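Local coordinates for hypothetical protein (Vibrio sp. DAT722, PDB 2Q73) that probably hydrolyses nucleoside triphosphates to monophosphates and pyrophosphate with the help of magnesium, as a MazG-type house-cleaning enzyme, at residues C[6-17]-C[63-72]. Sequence-based numbering, arbitrary orientation.
Sequences LQSHIKEFDYAP and LYYVCALANI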
loop_
_atom_site.group_PDB
_atom_site.type_symbol
_atom_site.label_atom_id
_atom_site.label_comp_id
_atom_site.label_asym_id
_atom_site.label_seq_id
_atom_site.Cartn_x
_atom_site.Cartn_y
_atom_site.Cartn_z
ATOM N N LEU C 6 -23.150 -3.476 -7.852
ATOM C CA LEU C 6 -22.388 -2.654 -6.921
ATOM C C LEU C 6 -21.583 -1.600 -7.692
ATOM O O LEU C 6 -21.576 -0.414 -7.333
ATOM C CB LEU C 6 -21.466 -3.522 -6.056
ATOM C CG LEU C 6 -20.543 -2.791 -5.071
ATOM C CD1 LEU C 6 -21.344 -2.059 -3.998
ATOM C CD2 LEU C 6 -19.553 -3.760 -4.427
ATOM N N GLN C 7 -20.921 -2.038 -8.763
ATOM C CA GLN C 7 -20.085 -1.145 -9.574
ATOM C C GLN C 7 -20.933 -0.026 -10.185
ATOM O O GLN C 7 -20.522 1.137 -10.181
ATOM C CB GLN C 7 -19.365 -1.926 -10.668
ATOM C CG GLN C 7 -18.030 -1.331 -11.093
ATOM C CD GLN C 7 -17.513 -1.932 -12.387
ATOM O OE1 GLN C 7 -17.415 -3.163 -12.534
ATOM N NE2 GLN C 7 -17.171 -1.069 -13.333
ATOM N N SER C 8 -22.120 -0.375 -10.684
ATOM C CA SER C 8 -23.003 0.617 -11.299
ATOM C C SER C 8 -23.663 1.546 -10.273
ATOM O O SER C 8 -23.848 2.729 -10.552
ATOM C CB SER C 8 -24.018 -0.019 -12.265
ATOM O OG SER C 8 -24.975 -0.779 -11.572
ATOM N N HIS C 9 -23.978 1.029 -9.084
ATOM C CA HIS C 9 -24.489 1.864 -7.987
ATOM C C HIS C 9 -23.434 2.874 -7.502
ATOM O O HIS C 9 -23.752 4.032 -7.232
ATOM C CB HIS C 9 -25.024 0.993 -6.831
ATOM C CG HIS C 9 -26.360 0.371 -7.108
ATOM N ND1 HIS C 9 -27.177 -0.115 -6.109
ATOM C CD2 HIS C 9 -27.034 0.174 -8.268
ATOM C CE1 HIS C 9 -28.287 -0.596 -6.643
ATOM N NE2 HIS C 9 -28.224 -0.434 -7.952
ATOM N N ILE C 10 -22.176 2.447 -7.426
ATOM C CA ILE C 10 -21.095 3.350 -7.043
ATOM C C ILE C 10 -20.906 4.428 -8.118
ATOM O O ILE C 10 -20.765 5.611 -7.791
ATOM C CB ILE C 10 -19.790 2.590 -6.763
ATOM C CG1 ILE C 10 -19.937 1.749 -5.487
ATOM C CG2 ILE C 10 -18.575 3.568 -6.644
ATOM C CD1 ILE C 10 -18.709 0.867 -5.195
ATOM N N LYS C 11 -20.944 4.028 -9.390
ATOM C CA LYS C 11 -20.877 4.997 -10.494
ATOM C C LYS C 11 -21.956 6.079 -10.423
ATOM O O LYS C 11 -21.667 7.250 -10.671
ATOM C CB LYS C 11 -20.914 4.305 -11.863
ATOM C CG LYS C 11 -20.626 5.265 -13.006
ATOM C CD LYS C 11 -20.351 4.571 -14.309
ATOM C CE LYS C 11 -20.161 5.619 -15.393
ATOM N NZ LYS C 11 -19.795 5.012 -16.691
ATOM N N GLU C 12 -23.189 5.691 -10.088
ATOM C CA GLU C 12 -24.311 6.636 -9.934
ATOM C C GLU C 12 -24.056 7.698 -8.863
ATOM O O GLU C 12 -24.476 8.846 -8.995
ATOM C CB GLU C 12 -25.601 5.889 -9.569
ATOM C CG GLU C 12 -26.237 5.084 -10.696
ATOM C CD GLU C 12 -27.560 4.407 -10.271
ATOM O OE1 GLU C 12 -27.560 3.504 -9.387
ATOM O OE2 GLU C 12 -28.604 4.780 -10.832
ATOM N N PHE C 13 -23.380 7.277 -7.801
ATOM C CA PHE C 13 -23.120 8.064 -6.602
ATOM C C PHE C 13 -21.817 8.892 -6.690
ATOM O O PHE C 13 -21.720 9.991 -6.145
ATOM C CB PHE C 13 -22.988 7.079 -5.426
ATOM C CG PHE C 13 -22.634 7.726 -4.113
ATOM C CD1 PHE C 13 -23.547 8.576 -3.477
ATOM C CD2 PHE C 13 -21.411 7.471 -3.503
ATOM C CE1 PHE C 13 -23.234 9.173 -2.264
ATOM C CE2 PHE C 13 -21.088 8.071 -2.287
ATOM C CZ PHE C 13 -22.008 8.928 -1.671
ATOM N N ASP C 14 -20.824 8.364 -7.388
ATOM C CA ASP C 14 -19.470 8.872 -7.256
ATOM C C ASP C 14 -18.678 8.533 -8.513
ATOM O O ASP C 14 -18.012 7.500 -8.593
ATOM C CB ASP C 14 -18.828 8.246 -6.002
ATOM C CG ASP C 14 -17.400 8.745 -5.725
ATOM O OD1 ASP C 14 -16.892 9.636 -6.450
ATOM O OD2 ASP C 14 -16.788 8.231 -4.763
ATOM N N TYR C 15 -18.736 9.425 -9.490
ATOM C CA TYR C 15 -18.023 9.222 -10.740
ATOM C C TYR C 15 -17.443 10.550 -11.224
ATOM O O TYR C 15 -18.159 11.391 -11.763
ATOM C CB TYR C 15 -18.959 8.607 -11.797
ATOM C CG TYR C 15 -18.275 8.346 -13.111
ATOM C CD1 TYR C 15 -17.259 7.411 -13.205
ATOM C CD2 TYR C 15 -18.650 9.039 -14.264
ATOM C CE1 TYR C 15 -16.611 7.172 -14.405
ATOM C CE2 TYR C 15 -18.005 8.805 -15.482
ATOM C CZ TYR C 15 -16.981 7.870 -15.535
ATOM O OH TYR C 15 -16.318 7.609 -16.715
ATOM N N ALA C 16 -16.142 10.721 -11.011
ATOM C CA ALA C 16 -15.453 11.961 -11.383
ATOM C C ALA C 16 -14.245 11.534 -12.233
ATOM O O ALA C 16 -13.150 11.364 -11.710
ATOM C CB ALA C 16 -15.023 12.709 -10.129
ATOM N N PRO C 17 -14.468 11.299 -13.539
ATOM C CA PRO C 17 -13.406 10.741 -14.401
ATOM C C PRO C 17 -12.137 11.617 -14.504
ATOM O O PRO C 17 -11.052 11.111 -14.771
ATOM C CB PRO C 17 -14.097 10.621 -15.770
ATOM C CG PRO C 17 -15.290 11.529 -15.708
ATOM C CD PRO C 17 -15.726 11.514 -14.272
ATOM N N LEU C 63 -12.804 -2.349 -1.338
ATOM C CA LEU C 63 -13.728 -2.804 -2.389
ATOM C C LEU C 63 -14.399 -1.620 -3.096
ATOM O O LEU C 63 -14.523 -1.616 -4.332
ATOM C CB LEU C 63 -14.795 -3.741 -1.807
ATOM C CG LEU C 63 -15.938 -4.179 -2.726
ATOM C CD1 LEU C 63 -15.342 -4.969 -3.863
ATOM C CD2 LEU C 63 -16.987 -5.011 -1.975
ATOM N N TYR C 64 -14.804 -0.622 -2.309
ATOM C CA TYR C 64 -15.455 0.571 -2.842
ATOM C C TYR C 64 -14.524 1.260 -3.832
ATOM O O TYR C 64 -14.934 1.586 -4.939
ATOM C CB TYR C 64 -15.835 1.541 -1.721
ATOM C CG TYR C 64 -16.470 2.825 -2.233
ATOM C CD1 TYR C 64 -17.853 2.950 -2.323
ATOM C CD2 TYR C 64 -15.679 3.916 -2.633
ATOM C CE1 TYR C 64 -18.445 4.125 -2.799
ATOM C CE2 TYR C 64 -16.257 5.087 -3.104
ATOM C CZ TYR C 64 -17.640 5.186 -3.180
ATOM O OH TYR C 64 -18.232 6.337 -3.658
ATOM N N TYR C 65 -13.267 1.460 -3.443
ATOM C CA TYR C 65 -12.317 2.135 -4.344
ATOM C C TYR C 65 -11.861 1.290 -5.527
ATOM O O TYR C 65 -11.605 1.841 -6.590
ATOM C CB TYR C 65 -11.173 2.803 -3.564
ATOM C CG TYR C 65 -11.709 4.025 -2.894
ATOM C CD1 TYR C 65 -12.014 4.026 -1.520
ATOM C CD2 TYR C 65 -12.039 5.161 -3.658
ATOM C CE1 TYR C 65 -12.572 5.170 -0.916
ATOM C CE2 TYR C 65 -12.604 6.276 -3.082
ATOM C CZ TYR C 65 -12.868 6.272 -1.715
ATOM O OH TYR C 65 -13.391 7.393 -1.171
ATOM N N VAL C 66 -11.812 -0.037 -5.356
ATOM C CA VAL C 66 -11.598 -0.946 -6.485
ATOM C C VAL C 66 -12.732 -0.766 -7.523
ATOM O O VAL C 66 -12.463 -0.607 -8.710
ATOM C CB VAL C 66 -11.429 -2.421 -6.025
ATOM C CG1 VAL C 66 -11.558 -3.382 -7.201
ATOM C CG2 VAL C 66 -10.056 -2.630 -5.351
ATOM N N CYS C 67 -13.988 -0.759 -7.070
ATOM C CA CYS C 67 -15.117 -0.504 -7.993
ATOM C C CYS C 67 -15.074 0.908 -8.595
ATOM O O CYS C 67 -15.344 1.086 -9.794
ATOM C CB CYS C 67 -16.451 -0.727 -7.294
ATOM S SG CYS C 67 -16.744 -2.460 -6.872
ATOM N N ALA C 68 -14.755 1.901 -7.766
ATOM C CA ALA C 68 -14.728 3.291 -8.239
ATOM C C ALA C 68 -13.639 3.455 -9.301
ATOM O O ALA C 68 -13.870 4.065 -10.345
ATOM C CB ALA C 68 -14.512 4.248 -7.096
ATOM N N LEU C 69 -12.475 2.868 -9.054
ATOM C CA LEU C 69 -11.383 2.874 -10.043
ATOM C C LEU C 69 -11.763 2.126 -11.313
ATOM O O LEU C 69 -11.378 2.527 -12.413
ATOM C CB LEU C 69 -10.118 2.266 -9.446
ATOM C CG LEU C 69 -9.326 3.202 -8.521
ATOM C CD1 LEU C 69 -8.406 2.405 -7.601
ATOM C CD2 LEU C 69 -8.522 4.189 -9.394
ATOM N N ALA C 70 -12.509 1.029 -11.172
ATOM C CA ALA C 70 -12.925 0.297 -12.361
ATOM C C ALA C 70 -13.773 1.203 -13.257
ATOM O O ALA C 70 -13.599 1.221 -14.495
ATOM C CB ALA C 70 -13.669 -0.984 -11.990
ATOM N N ASN C 71 -14.688 1.953 -12.644
ATOM C CA ASN C 71 -15.530 2.876 -13.396
ATOM C C ASN C 71 -14.690 3.928 -14.131
ATOM O O ASN C 71 -14.902 4.174 -15.327
ATOM C CB ASN C 71 -16.543 3.554 -12.466
ATOM C CG ASN C 71 -17.582 2.589 -11.935
ATOM O OD1 ASN C 71 -18.014 1.670 -12.641
ATOM N ND2 ASN C 71 -18.012 2.804 -10.698
ATOM N N ILE C 72 -13.769 4.545 -13.394
ATOM C CA ILE C 72 -12.819 5.561 -13.896
ATOM C C ILE C 72 -12.021 5.055 -15.106
ATOM O O ILE C 72 -11.807 5.800 -16.075
ATOM C CB ILE C 72 -11.855 6.051 -12.714
ATOM C CG1 ILE C 72 -12.646 6.847 -11.670
ATOM C CG2 ILE C 72 -10.680 6.904 -13.184
ATOM C CD1 ILE C 72 -13.578 7.879 -12.248
HETATM O O HOH W 1 -17.002 5.435 -9.830
HETATM O O HOH W 2 -14.570 9.048 -3.458
HETATM O O HOH W 3 -13.775 7.048 -17.391
#
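I10 of helix 6-13 packs on C67 of helix 63-72 within the all-alpha MazG fold; the axes of the two segments cross at -76° and come within 8.9 Å. From D14 the chain leaves the helix and passes the C-terminal end of helix 63-72, where A16 and P17 meet I72. I10 packs as a knob into a hole formed by Y64, C67, A68 and N71. Its CD1 presses on C67 CB at 3.5 Å, a tight fit, while CG2, anti to the backbone N (CG1 at chi1 -69°), lies over one face of the Y64 ring in a CH-pi contact. L6 extends the apolar seam to L63, beside the second subunit.

N71 and Q7 lie side by side, pointing opposite ways. N71 ND2 donates to the backbone Q7 O (3.1 Å), which K11 N reaches from the opposite face of the carbonyl plane, and Q7 NE2 returns a bond to N71 OD1 (2.9 Å), approaching from above the carbonyl plane of N71. The Q7 amide also bonds V75 O and L77 N, tying helix 6-13 to the loop at V75 and to the start of helix 77-90. A water accepts from N71 ND2 and donates to D14 O.

Y64 lies three residues after the magnesium ligand D61 on the same helix. A trans chi1 of 178° carries its ring across I10 to D14, where Y64 OH donates to the anti lone pair of D14 OD2 at 2.6 Å.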